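Local coordinates for protein putative hydrolase (Acinetobacter sp. NBRC 100985, PDB 4XUK) that probably hydrolyses organophosphate triesters and lactones at a two-zinc centre built on a metallo-beta-lactamase fold, at residues 110-115 with 263-268; 59-64 with 213-218; 195-200 with 219-224; 76-81 with 117-122; 7-10 with 15-18. The protein carries 2 engineered substitutions. All blocks are in the same frame, centred on the assembly; numbering follows the deposited sequence.

Contact 1: 110-115 with 263-268; sequences HPDHVC and APHLPF. With ZN (zinc ion), chain C; ZN (zinc ion), chain D.
His113 NE2 lies 2.0 Å from a zinc ion that Asp112 OD2 and His265 NE2 also bind, so the metal itself joins residues 110-115 to 263-268. The first segment carries the end of the HxHxDH motif of the metallo-beta-lactamase superfamily, and the second supplies the last histidine of the site from a loop after strand 260-262. Asp112 CG lies between its backbone N and carbonyl carbon (chi1 53°), which turns OD2 toward the metal, at 2.3 Å. His265 NE2 reaches the same ion at 2.2 Å. The Asp112 carboxylate and the His265 ring are nearly coplanar, 11° apart, with OD2 at the ring edge. OD2 and NE2 stand 3.2 Å from each other as fellow ligands and are not hydrogen-bonded. Asp218, which also binds the second zinc, completes the set of four. The rings of His113 and His265 are steeply inclined, at 84°, and meet obliquely near the metal. Second-shell acceptors fix their rotation: His113 ND1 bonds to Asp73 OD2 and His265 ND1 to the carbonyl of Ser57, so each ring is held at both nitrogens. His110 turns to the other zinc, which its ND1 binds at 2.4 Å, while its carbonyl O accepts from both His113 N and Val114 N at the start of helix 111-114. The apolar touch between the segments falls at the His113 ring edge, where Pro264 CG stands 3.7 Å from His113 CE1.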
# COMPACT_ATOMS: atom_id res chain seq x y z
N HIS A 110 16.99 -13.95 -14.21
CA HIS A 110 16.94 -14.56 -12.89
C HIS A 110 15.61 -15.33 -12.78
O HIS A 110 14.60 -14.91 -13.34
CB HIS A 110 17.11 -13.51 -11.75
CG HIS A 110 18.54 -13.29 -11.36
ND1 HIS A 110 18.96 -12.19 -10.65
CD2 HIS A 110 19.65 -14.03 -11.59
CE1 HIS A 110 20.26 -12.25 -10.47
NE2 HIS A 110 20.72 -13.36 -11.02
N PRO A 111 15.63 -16.49 -12.10
CA PRO A 111 14.46 -17.38 -12.07
C PRO A 111 13.18 -16.73 -11.53
O PRO A 111 12.10 -17.16 -11.94
CB PRO A 111 14.91 -18.51 -11.14
CG PRO A 111 16.42 -18.57 -11.38
CD PRO A 111 16.82 -17.12 -11.49
N ASP A 112 13.29 -15.74 -10.66
CA ASP A 112 12.09 -15.12 -10.11
C ASP A 112 11.48 -14.11 -11.08
O ASP A 112 10.52 -13.40 -10.75
CB ASP A 112 12.37 -14.49 -8.74
CG ASP A 112 13.54 -13.54 -8.77
OD1 ASP A 112 14.58 -13.88 -9.38
OD2 ASP A 112 13.43 -12.46 -8.19
N HIS A 113 12.02 -14.06 -12.30
CA HIS A 113 11.46 -13.21 -13.34
C HIS A 113 11.06 -13.99 -14.57
O HIS A 113 10.05 -13.66 -15.22
CB HIS A 113 12.45 -12.10 -13.68
CG HIS A 113 12.82 -11.28 -12.49
ND1 HIS A 113 12.29 -10.03 -12.26
CD2 HIS A 113 13.60 -11.56 -11.41
CE1 HIS A 113 12.75 -9.57 -11.11
NE2 HIS A 113 13.55 -10.47 -10.59
N VAL A 114 11.84 -15.02 -14.90
CA VAL A 114 11.59 -15.80 -16.12
C VAL A 114 10.80 -17.10 -15.91
O VAL A 114 10.01 -17.48 -16.78
CB VAL A 114 12.91 -16.10 -16.88
CG1 VAL A 114 13.83 -16.98 -16.05
CG2 VAL A 114 12.62 -16.76 -18.22
N CYS A 115 10.99 -17.78 -14.78
CA CYS A 115 10.39 -19.12 -14.62
C CYS A 115 8.87 -19.13 -14.75
O CYS A 115 8.28 -20.10 -15.25
CB CYS A 115 10.82 -19.77 -13.30
SG CYS A 115 12.47 -20.51 -13.34
N ALA A 263 8.08 -1.75 -9.90
CA ALA A 263 9.26 -2.52 -9.49
C ALA A 263 8.92 -3.90 -8.98
O ALA A 263 8.06 -4.05 -8.10
CB ALA A 263 10.01 -1.76 -8.42
N PRO A 264 9.63 -4.93 -9.48
CA PRO A 264 9.33 -6.29 -9.02
C PRO A 264 9.68 -6.52 -7.54
O PRO A 264 9.07 -7.40 -6.94
CB PRO A 264 10.22 -7.17 -9.92
CG PRO A 264 11.32 -6.28 -10.36
CD PRO A 264 10.68 -4.92 -10.51
N HIS A 265 10.61 -5.75 -6.97
CA HIS A 265 10.99 -5.97 -5.57
C HIS A 265 10.70 -4.82 -4.59
O HIS A 265 11.35 -4.74 -3.55
CB HIS A 265 12.47 -6.36 -5.47
CG HIS A 265 12.76 -7.69 -6.09
ND1 HIS A 265 11.93 -8.77 -5.94
CD2 HIS A 265 13.80 -8.11 -6.86
CE1 HIS A 265 12.43 -9.80 -6.60
NE2 HIS A 265 13.56 -9.42 -7.16
N LEU A 266 9.75 -3.95 -4.92
CA LEU A 266 9.29 -2.96 -3.94
C LEU A 266 7.92 -3.44 -3.44
O LEU A 266 7.28 -4.25 -4.12
CB LEU A 266 9.24 -1.55 -4.56
CG LEU A 266 10.63 -1.01 -4.92
CD1 LEU A 266 10.58 0.37 -5.58
CD2 LEU A 266 11.51 -0.99 -3.69
N PRO A 267 7.49 -2.99 -2.24
CA PRO A 267 6.28 -3.55 -1.62
C PRO A 267 5.06 -3.54 -2.53
O PRO A 267 4.65 -2.47 -3.02
CB PRO A 267 6.06 -2.63 -0.42
CG PRO A 267 7.47 -2.24 -0.02
CD PRO A 267 8.19 -2.06 -1.34
N PHE A 268 4.50 -4.73 -2.76
CA PHE A 268 3.31 -4.88 -3.61
C PHE A 268 2.26 -3.83 -3.27
O PHE A 268 1.97 -3.61 -2.09
CB PHE A 268 2.70 -6.28 -3.46
CG PHE A 268 1.46 -6.48 -4.29
CD1 PHE A 268 1.55 -6.91 -5.60
CD2 PHE A 268 0.20 -6.22 -3.75
CE1 PHE A 268 0.42 -7.08 -6.36
CE2 PHE A 268 -0.94 -6.38 -4.51
CZ PHE A 268 -0.83 -6.82 -5.81
ZN ZN C . 14.54 -10.52 -8.82
ZN ZN D . 17.34 -10.47 -10.15

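Contact 2: 59-64 with 213-218; sequences NAFLVN and IVFIGD. With ZN (zinc ion), chain D; ZN (zinc ion), chain C.
Phe61 and Phe215 mark the closest pass of the two backbones, their CA atoms 8.3 Å apart, too far for pairing within one sheet: residues 59-64 run in strand 54-64, whereas residues 213-215 end strand 211-215 of another sheet. Side chains make the link. Both phenylalanines carry CG beside the backbone N (chi1 -55° in Phe61), and both CB atoms are directed at the opposing segment. The rings form an offset edge-to-face pair, centroids 5.9 Å apart and planes at 64°, in which the edge of Phe215 is turned to the face of Phe61. Phe215 CE2 also lies 3.7 Å from Phe61 CB, and Phe215 CZ sits 3.6 Å from Val63 CG2. Val63 approaches from the direction opposite to Phe215, so the outer end of that ring is lodged against Phe61 and Val63, two residues apart on the same side of the strand. This is the buried interior between the two sheets of the alpha-beta/beta-alpha sandwich of the metallo-beta-lactamase fold; Ile16, Ile72 and Ala262 also touch Phe215. Beyond the strand, the chain turns through Gly217, whose phi is positive, and arrives at the metals. There Asp218 OD2 bridges both zinc ions: it is 2.1 Å from the one shared with Asp112, His113 and His265, and 2.4 Å from the one shared with His108, His110 and His197.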
# COMPACT_ATOMS: atom_id res chain seq x y z
N ASN A 59 7.07 -9.13 -7.55
CA ASN A 59 5.92 -8.75 -8.36
C ASN A 59 6.18 -8.94 -9.87
O ASN A 59 7.33 -9.06 -10.32
CB ASN A 59 5.57 -7.28 -8.12
CG ASN A 59 5.55 -6.90 -6.65
OD1 ASN A 59 4.93 -7.56 -5.82
ND2 ASN A 59 6.21 -5.80 -6.32
N ALA A 60 5.09 -8.99 -10.64
CA ALA A 60 5.15 -8.88 -12.10
C ALA A 60 4.07 -7.89 -12.52
O ALA A 60 3.19 -7.56 -11.70
CB ALA A 60 4.89 -10.23 -12.74
N PHE A 61 4.10 -7.43 -13.77
CA PHE A 61 3.13 -6.42 -14.23
C PHE A 61 2.53 -6.74 -15.59
O PHE A 61 3.25 -7.07 -16.54
CB PHE A 61 3.78 -5.03 -14.26
CG PHE A 61 4.39 -4.63 -12.94
CD1 PHE A 61 3.60 -4.09 -11.94
CD2 PHE A 61 5.73 -4.86 -12.68
CE1 PHE A 61 4.14 -3.76 -10.70
CE2 PHE A 61 6.28 -4.54 -11.47
CZ PHE A 61 5.48 -3.99 -10.46
N LEU A 62 1.20 -6.64 -15.66
CA LEU A 62 0.43 -6.75 -16.91
C LEU A 62 0.13 -5.36 -17.43
O LEU A 62 -0.31 -4.49 -16.66
CB LEU A 62 -0.90 -7.46 -16.66
CG LEU A 62 -1.07 -8.95 -16.91
CD1 LEU A 62 -2.53 -9.32 -16.65
CD2 LEU A 62 -0.64 -9.37 -18.33
N VAL A 63 0.34 -5.14 -18.72
CA VAL A 63 0.07 -3.83 -19.31
C VAL A 63 -0.90 -4.00 -20.48
O VAL A 63 -0.57 -4.59 -21.52
CB VAL A 63 1.36 -3.17 -19.82
CG1 VAL A 63 1.09 -1.74 -20.28
CG2 VAL A 63 2.44 -3.18 -18.73
N ASN A 64 -2.11 -3.47 -20.30
CA ASN A 64 -3.12 -3.48 -21.34
C ASN A 64 -3.04 -2.16 -22.12
O ASN A 64 -3.46 -1.11 -21.62
CB ASN A 64 -4.50 -3.65 -20.69
CG ASN A 64 -5.64 -3.68 -21.70
OD1 ASN A 64 -5.48 -3.31 -22.87
ND2 ASN A 64 -6.81 -4.10 -21.24
N ILE A 213 5.86 5.67 -17.46
CA ILE A 213 5.97 4.59 -16.48
C ILE A 213 7.23 3.81 -16.78
O ILE A 213 7.43 3.35 -17.91
CB ILE A 213 4.78 3.64 -16.56
CG1 ILE A 213 3.47 4.41 -16.34
CG2 ILE A 213 4.92 2.52 -15.54
CD1 ILE A 213 2.50 4.28 -17.49
N VAL A 214 8.11 3.67 -15.78
CA VAL A 214 9.30 2.84 -15.98
C VAL A 214 9.17 1.54 -15.20
O VAL A 214 8.97 1.54 -13.99
CB VAL A 214 10.61 3.57 -15.61
CG1 VAL A 214 11.81 2.70 -15.98
CG2 VAL A 214 10.69 4.92 -16.34
N PHE A 215 9.28 0.42 -15.91
CA PHE A 215 9.27 -0.87 -15.25
C PHE A 215 10.74 -1.18 -15.02
O PHE A 215 11.44 -1.61 -15.94
CB PHE A 215 8.58 -1.90 -16.14
CG PHE A 215 7.13 -1.57 -16.42
CD1 PHE A 215 6.79 -0.62 -17.38
CD2 PHE A 215 6.12 -2.17 -15.70
CE1 PHE A 215 5.46 -0.29 -17.62
CE2 PHE A 215 4.78 -1.85 -15.93
CZ PHE A 215 4.46 -0.91 -16.89
N ILE A 216 11.20 -0.95 -13.79
CA ILE A 216 12.64 -0.83 -13.52
C ILE A 216 13.41 -2.13 -13.34
O ILE A 216 14.64 -2.13 -13.37
CB ILE A 216 12.93 0.05 -12.28
CG1 ILE A 216 12.29 -0.54 -11.02
CG2 ILE A 216 12.43 1.46 -12.52
CD1 ILE A 216 12.86 0.04 -9.73
N GLY A 217 12.70 -3.23 -13.12
CA GLY A 217 13.38 -4.49 -12.84
C GLY A 217 14.14 -4.42 -11.53
O GLY A 217 13.72 -3.74 -10.59
N ASP A 218 15.26 -5.12 -11.47
CA ASP A 218 15.98 -5.31 -10.21
C ASP A 218 17.15 -4.35 -10.00
O ASP A 218 18.22 -4.77 -9.57
CB ASP A 218 16.49 -6.74 -10.12
CG ASP A 218 15.40 -7.72 -9.76
OD1 ASP A 218 14.20 -7.36 -9.85
OD2 ASP A 218 15.74 -8.83 -9.34
ZN ZN D . 17.34 -10.47 -10.15
ZN ZN C . 14.54 -10.52 -8.82

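Contact 3: 195-200 with 219-224; sequences AGHTPG and IVHSHT. With ZN (zinc ion), chain D.
His197 and His221 make the contact almost by themselves, the CE1 carbon of each ring lying 3.4 Å from the CE1 of the other. The two side chains run at about a right angle, and the rings, with planes 49° apart and centroids separated by 5.0 Å, meet obliquely. His197 CE1 lies at the edge of the His221 ring, near its plane, close to both CE1 and NE2 of that ring. His197 has CG trans to its backbone N (chi1 179°), extending the ring to the metal, where NE2 binds zinc at 2.2 Å. On the far corner ND1 hydrogen-bonds to Asp237 OD1, a second-shell carboxylate that fixes the rotation of the ring and probably makes NE2 a stronger donor to the metal. His221 NE2 comes within 4.2 Å of His197 NE2. It stands about 4.5 Å from each zinc ion, too far to be a ligand. Ile219, third in buried area, contributes little, because its CB points away from residues 195-200; the side chain packs on Thr246 and Gln250 of helix 240-257. Gly196 adopts backbone angles open to glycine, and its N bonds to Thr198 O at 3.1 Å, closing a tight bend around His197. This bend is the GHTPGH signature of the metallo-beta-lactamase superfamily, which supplies a zinc histidine between strands 189-193 and 202-208, beside the loop that follows the bridging aspartate Asp218.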
# COMPACT_ATOMS: atom_id res chain seq x y z
N ALA A 195 22.30 -2.39 -16.91
CA ALA A 195 23.16 -3.51 -16.55
C ALA A 195 23.86 -3.33 -15.21
O ALA A 195 24.06 -2.21 -14.75
CB ALA A 195 24.20 -3.74 -17.65
N GLY A 196 24.23 -4.46 -14.61
CA GLY A 196 24.97 -4.47 -13.37
C GLY A 196 24.46 -5.61 -12.52
O GLY A 196 25.20 -6.55 -12.20
N HIS A 197 23.19 -5.53 -12.16
CA HIS A 197 22.54 -6.62 -11.45
C HIS A 197 22.75 -7.94 -12.19
O HIS A 197 23.04 -8.96 -11.58
CB HIS A 197 21.05 -6.34 -11.28
CG HIS A 197 20.31 -7.43 -10.59
ND1 HIS A 197 20.53 -7.77 -9.27
CD2 HIS A 197 19.33 -8.26 -11.03
CE1 HIS A 197 19.71 -8.75 -8.93
NE2 HIS A 197 18.98 -9.07 -9.98
N THR A 198 22.59 -7.90 -13.51
CA THR A 198 23.02 -8.98 -14.39
C THR A 198 23.64 -8.31 -15.60
O THR A 198 23.38 -7.13 -15.85
CB THR A 198 21.86 -9.88 -14.87
OG1 THR A 198 20.99 -9.14 -15.73
CG2 THR A 198 21.08 -10.47 -13.69
N PRO A 199 24.45 -9.05 -16.37
CA PRO A 199 25.17 -8.36 -17.45
C PRO A 199 24.26 -7.77 -18.53
O PRO A 199 24.70 -6.85 -19.24
CB PRO A 199 26.07 -9.45 -18.03
CG PRO A 199 26.30 -10.39 -16.87
CD PRO A 199 24.97 -10.41 -16.15
N GLY A 200 23.02 -8.25 -18.65
CA GLY A 200 22.12 -7.74 -19.67
C GLY A 200 20.79 -7.26 -19.11
O GLY A 200 19.76 -7.31 -19.79
N ILE A 219 16.95 -3.07 -10.27
CA ILE A 219 17.96 -2.07 -9.93
C ILE A 219 17.82 -1.71 -8.45
O ILE A 219 18.57 -0.89 -7.94
CB ILE A 219 17.81 -0.82 -10.78
CG1 ILE A 219 16.44 -0.17 -10.53
CG2 ILE A 219 17.96 -1.16 -12.27
CD1 ILE A 219 16.27 1.17 -11.23
N VAL A 220 16.86 -2.34 -7.78
CA VAL A 220 16.69 -2.15 -6.34
C VAL A 220 15.91 -3.30 -5.70
O VAL A 220 15.02 -3.90 -6.34
CB VAL A 220 16.05 -0.76 -6.03
CG1 VAL A 220 14.54 -0.77 -6.25
CG2 VAL A 220 16.39 -0.34 -4.61
N HIS A 221 16.23 -3.62 -4.44
CA HIS A 221 15.62 -4.76 -3.75
C HIS A 221 14.93 -4.41 -2.44
O HIS A 221 14.54 -5.30 -1.69
CB HIS A 221 16.67 -5.84 -3.49
CG HIS A 221 17.05 -6.62 -4.70
ND1 HIS A 221 17.72 -6.07 -5.76
CD2 HIS A 221 16.82 -7.92 -5.03
CE1 HIS A 221 17.90 -6.98 -6.69
NE2 HIS A 221 17.36 -8.11 -6.28
N SER A 222 14.75 -3.12 -2.17
CA SER A 222 14.21 -2.71 -0.88
C SER A 222 13.72 -1.28 -0.97
O SER A 222 14.29 -0.49 -1.73
CB SER A 222 15.30 -2.83 0.20
OG SER A 222 16.43 -2.02 -0.11
N HIS A 223 12.67 -0.93 -0.23
CA HIS A 223 12.23 0.46 -0.17
C HIS A 223 12.85 1.16 1.02
O HIS A 223 12.55 2.32 1.29
CB HIS A 223 10.69 0.56 -0.08
CG HIS A 223 10.12 -0.06 1.16
ND1 HIS A 223 10.32 -1.38 1.49
CD2 HIS A 223 9.36 0.47 2.15
CE1 HIS A 223 9.72 -1.64 2.64
NE2 HIS A 223 9.13 -0.53 3.06
N THR A 224 13.74 0.45 1.71
CA THR A 224 14.28 0.90 2.99
C THR A 224 15.77 1.24 2.86
O THR A 224 16.12 2.39 2.62
CB THR A 224 14.07 -0.17 4.10
OG1 THR A 224 14.68 -1.41 3.72
CG2 THR A 224 12.58 -0.41 4.31
ZN ZN D . 17.34 -10.47 -10.15

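Contact 4: 76-81 with 117-122; sequences AASCFG and ISKDGV
Two tight turns meet at this edge of the metallo-beta-lactamase domain: the loop after strand 69-72, with Ala77 and Ser78 at its bend, rests on Ser118 and Lys119 of the small hairpin 118-119/122-123. Ala77 and Ser78 are the central residues of a type II' turn from Ala76 to Cys79, closed by Cys79 N to Ala76 O at 2.9 Å. The hairpin turns through a type I' bend at Asp120 and Gly121, and its ends are paired both ways, Lys119 N to Val122 O at 2.9 Å and Val122 N to Lys119 O at 3.1 Å. Across the contact, the Ala77 methyl points at the hairpin, its CB 3.6 Å from the carbonyl O of Ser118. It also lies beside the aliphatic part of Lys119, CB to CD being 4.3 Å. Lys119 leaves the strand extended but bends at chi2 (73°), which carries its amino group back over the turn to Ser78. There NZ is modelled 2.3 Å from Ser78 OG, a hydrogen bond with the lysine as donor but far too short to be taken literally, so the exact placing of these two surface groups is doubtful. On the inner side Ser118 OG turns to the carbonyl of Ala167 in helix 151-173. The lysine-serine link at this exposed surface is therefore uncertain in detail, whereas the Cys79-Cys115 disulfide ties the turn covalently to the chain just beyond the zinc ligand His113.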
# COMPACT_ATOMS: atom_id res chain seq x y z
N ALA A 76 8.28 -16.60 -10.26
CA ALA A 76 9.25 -17.69 -10.15
C ALA A 76 8.69 -19.07 -10.45
O ALA A 76 9.43 -20.05 -10.43
CB ALA A 76 9.86 -17.70 -8.76
N ALA A 77 7.39 -19.15 -10.72
CA ALA A 77 6.71 -20.45 -10.80
C ALA A 77 7.15 -21.31 -9.61
O ALA A 77 7.08 -20.86 -8.48
CB ALA A 77 6.99 -21.14 -12.12
N SER A 78 7.65 -22.50 -9.88
CA SER A 78 8.16 -23.44 -8.89
C SER A 78 9.68 -23.47 -8.73
O SER A 78 10.18 -24.33 -8.12
CB SER A 78 7.76 -24.87 -9.24
OG SER A 78 6.42 -25.04 -9.46
N CYS A 79 10.40 -22.54 -9.33
CA CYS A 79 11.85 -22.58 -9.39
C CYS A 79 12.52 -22.27 -8.05
O CYS A 79 13.70 -22.57 -7.86
CB CYS A 79 12.36 -21.60 -10.46
SG CYS A 79 12.12 -22.16 -12.18
N PHE A 80 11.77 -21.66 -7.12
CA PHE A 80 12.34 -21.24 -5.83
C PHE A 80 11.52 -21.76 -4.67
O PHE A 80 11.60 -21.22 -3.56
CB PHE A 80 12.44 -19.72 -5.73
CG PHE A 80 13.67 -19.15 -6.38
CD1 PHE A 80 14.85 -19.88 -6.43
CD2 PHE A 80 13.65 -17.87 -6.93
CE1 PHE A 80 15.99 -19.35 -7.03
CE2 PHE A 80 14.79 -17.34 -7.52
CZ PHE A 80 15.96 -18.08 -7.57
N GLY A 81 10.73 -22.79 -4.89
CA GLY A 81 9.96 -23.34 -3.80
C GLY A 81 8.54 -22.81 -3.65
O GLY A 81 8.16 -21.78 -4.22
N ILE A 117 7.03 -17.99 -16.88
CA ILE A 117 6.48 -18.13 -18.23
C ILE A 117 6.01 -19.56 -18.53
O ILE A 117 5.26 -19.78 -19.48
CB ILE A 117 7.44 -17.63 -19.36
CG1 ILE A 117 8.70 -18.52 -19.48
CG2 ILE A 117 7.82 -16.16 -19.12
CD1 ILE A 117 9.69 -18.04 -20.56
N SER A 118 6.45 -20.51 -17.71
CA SER A 118 6.11 -21.91 -17.91
C SER A 118 5.78 -22.57 -16.58
O SER A 118 6.11 -22.05 -15.52
CB SER A 118 7.30 -22.65 -18.56
OG SER A 118 7.61 -22.10 -19.82
N LYS A 119 5.12 -23.73 -16.64
CA LYS A 119 4.85 -24.53 -15.44
C LYS A 119 4.77 -25.98 -15.85
O LYS A 119 4.15 -26.30 -16.85
CB LYS A 119 3.52 -24.12 -14.81
CG LYS A 119 3.23 -24.82 -13.48
CD LYS A 119 4.11 -24.29 -12.35
CE LYS A 119 3.79 -25.02 -11.03
NZ LYS A 119 4.26 -24.30 -9.82
N ASP A 120 5.40 -26.86 -15.07
CA ASP A 120 5.47 -28.28 -15.41
C ASP A 120 6.07 -28.46 -16.81
O ASP A 120 5.71 -29.39 -17.53
CB ASP A 120 4.07 -28.94 -15.36
CG ASP A 120 3.57 -29.19 -13.94
OD1 ASP A 120 4.12 -28.61 -12.98
OD2 ASP A 120 2.60 -29.96 -13.79
N GLY A 121 6.96 -27.55 -17.21
CA GLY A 121 7.61 -27.66 -18.51
C GLY A 121 6.77 -27.30 -19.74
O GLY A 121 7.20 -27.52 -20.89
N VAL A 122 5.58 -26.73 -19.53
CA VAL A 122 4.79 -26.23 -20.67
C VAL A 122 4.43 -24.75 -20.50
O VAL A 122 4.32 -24.25 -19.38
CB VAL A 122 3.58 -27.15 -21.01
CG1 VAL A 122 3.48 -28.25 -20.00
CG2 VAL A 122 2.27 -26.39 -21.14

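Contact 5: 7-10 with 15-18; sequences YQYQ and QITA
Gln8, with CG beside the backbone N (chi1 -55°) and a bend at chi2 (-71°), brings its amide over the neighbouring strand, where OE1 accepts a short hydrogen bond of 2.5 Å from Thr17 OG1. Thr17 presents its hydroxyl from the position beside its backbone N, and the two side chains lie alongside each other. The Gln8 amide is also stacked on that of Gln15, the planes 12° apart, with Gln8 OE1 3.2 Å from Gln15 CD. Gln15 is stretched out beyond CG, and its OE1 bonds to Tyr96 OH. One water ties the end of this face together: it donates to Gln10 OE1 at 2.6 Å and accepts from Gln15 NE2 at 3.0 Å, while Gln10 NE2 bonds to the carbonyl of Gly12. Tyr9 and Ile16 form a hydrogen-bonded pair, Tyr9 N to Ile16 O at 2.7 Å and Ile16 N to Tyr9 O at 2.8 Å, both bonds nearly straight. Tyr7 and Ala18 form the next such pair with more bent bonds, Tyr7 N to Ala18 O at 3.1 Å and Ala18 N to Tyr7 O at 2.8 Å. On the face that carries Tyr7, Tyr9, Ile16 and Ala18, Ile16 CD1 faces the edge of the Tyr9 ring, while the phenol oxygen of Tyr9 reaches Glu211 and that of Tyr7 the backbone N of Lys290. Gln8 N bonds outward to Gln2 of the second subunit. The whole is an antiparallel beta hairpin, strands 6-11 and 14-26, with 6-11 the outermost strand of its sheet within the chain.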
# COMPACT_ATOMS: atom_id res chain seq x y z
N TYR A 7 -3.64 -5.58 -8.42
CA TYR A 7 -4.07 -4.21 -8.23
C TYR A 7 -4.08 -3.53 -9.59
O TYR A 7 -3.16 -3.74 -10.39
CB TYR A 7 -3.14 -3.45 -7.27
CG TYR A 7 -3.57 -2.00 -7.12
CD1 TYR A 7 -4.57 -1.65 -6.23
CD2 TYR A 7 -3.01 -1.01 -7.91
CE1 TYR A 7 -4.99 -0.33 -6.10
CE2 TYR A 7 -3.42 0.31 -7.80
CZ TYR A 7 -4.41 0.63 -6.89
OH TYR A 7 -4.83 1.93 -6.78
N GLN A 8 -5.10 -2.72 -9.84
CA GLN A 8 -5.23 -2.06 -11.14
C GLN A 8 -4.81 -0.60 -11.06
O GLN A 8 -5.43 0.18 -10.34
CB GLN A 8 -6.67 -2.14 -11.66
CG GLN A 8 -7.27 -3.55 -11.74
CD GLN A 8 -6.68 -4.41 -12.84
OE1 GLN A 8 -5.67 -4.06 -13.46
NE2 GLN A 8 -7.32 -5.55 -13.09
N TYR A 9 -3.77 -0.24 -11.80
CA TYR A 9 -3.32 1.15 -11.88
C TYR A 9 -3.66 1.70 -13.26
O TYR A 9 -3.30 1.11 -14.28
CB TYR A 9 -1.81 1.25 -11.62
CG TYR A 9 -1.27 2.66 -11.74
CD1 TYR A 9 -1.45 3.58 -10.72
CD2 TYR A 9 -0.60 3.07 -12.89
CE1 TYR A 9 -0.98 4.88 -10.83
CE2 TYR A 9 -0.12 4.37 -13.00
CZ TYR A 9 -0.32 5.26 -11.97
OH TYR A 9 0.15 6.55 -12.08
N GLN A 10 -4.36 2.83 -13.31
CA GLN A 10 -4.76 3.41 -14.58
C GLN A 10 -3.85 4.57 -14.98
O GLN A 10 -3.66 5.52 -14.22
CB GLN A 10 -6.21 3.90 -14.53
CG GLN A 10 -6.80 4.21 -15.92
CD GLN A 10 -7.21 2.96 -16.68
OE1 GLN A 10 -7.50 1.92 -16.08
NE2 GLN A 10 -7.23 3.06 -18.01
N GLN A 15 -4.11 0.36 -18.76
CA GLN A 15 -4.28 -0.24 -17.45
C GLN A 15 -3.09 -1.13 -17.18
O GLN A 15 -2.74 -1.99 -17.99
CB GLN A 15 -5.57 -1.06 -17.37
CG GLN A 15 -5.77 -1.74 -16.03
CD GLN A 15 -7.08 -2.51 -15.92
OE1 GLN A 15 -7.31 -3.47 -16.65
NE2 GLN A 15 -7.94 -2.10 -15.00
N ILE A 16 -2.44 -0.88 -16.05
CA ILE A 16 -1.35 -1.73 -15.59
C ILE A 16 -1.84 -2.52 -14.38
O ILE A 16 -2.37 -1.95 -13.43
CB ILE A 16 -0.12 -0.89 -15.20
CG1 ILE A 16 0.39 -0.14 -16.43
CG2 ILE A 16 0.97 -1.79 -14.61
CD1 ILE A 16 1.38 0.98 -16.12
N THR A 17 -1.70 -3.84 -14.43
CA THR A 17 -2.11 -4.68 -13.32
C THR A 17 -0.88 -5.19 -12.58
O THR A 17 -0.07 -5.92 -13.16
CB THR A 17 -2.92 -5.88 -13.79
OG1 THR A 17 -3.96 -5.44 -14.68
CG2 THR A 17 -3.54 -6.61 -12.61
N ALA A 18 -0.74 -4.80 -11.32
CA ALA A 18 0.34 -5.34 -10.48
C ALA A 18 -0.07 -6.74 -10.08
O ALA A 18 -1.22 -6.96 -9.69
CB ALA A 18 0.54 -4.48 -9.25
O HOH W 1 -7.92 0.69 -13.88

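Contacts 1, 2 and 3 converge on the two zinc ions: contact 1 gives ligands to both, contact 2 the aspartate shared between them, and contact 3 a further histidine. Contacts 1 and 2 have centres about 9 Å apart and are also joined through the backbone, Asn59 N lying 2.7 Å from Pro264 O. Contact 5 lies farther out, its centre about 10 Å from that of contact 2; its strand 14-26 neighbours 54-64, and Ile16 CD1 meets Phe215 CZ at 3.7 Å. Contact 4 is peripheral, about 14 Å between centres from contact 1, yet covalently attached to it by the Cys79-Cys115 disulfide; its nearest atoms stay about 10 Å from contact 3.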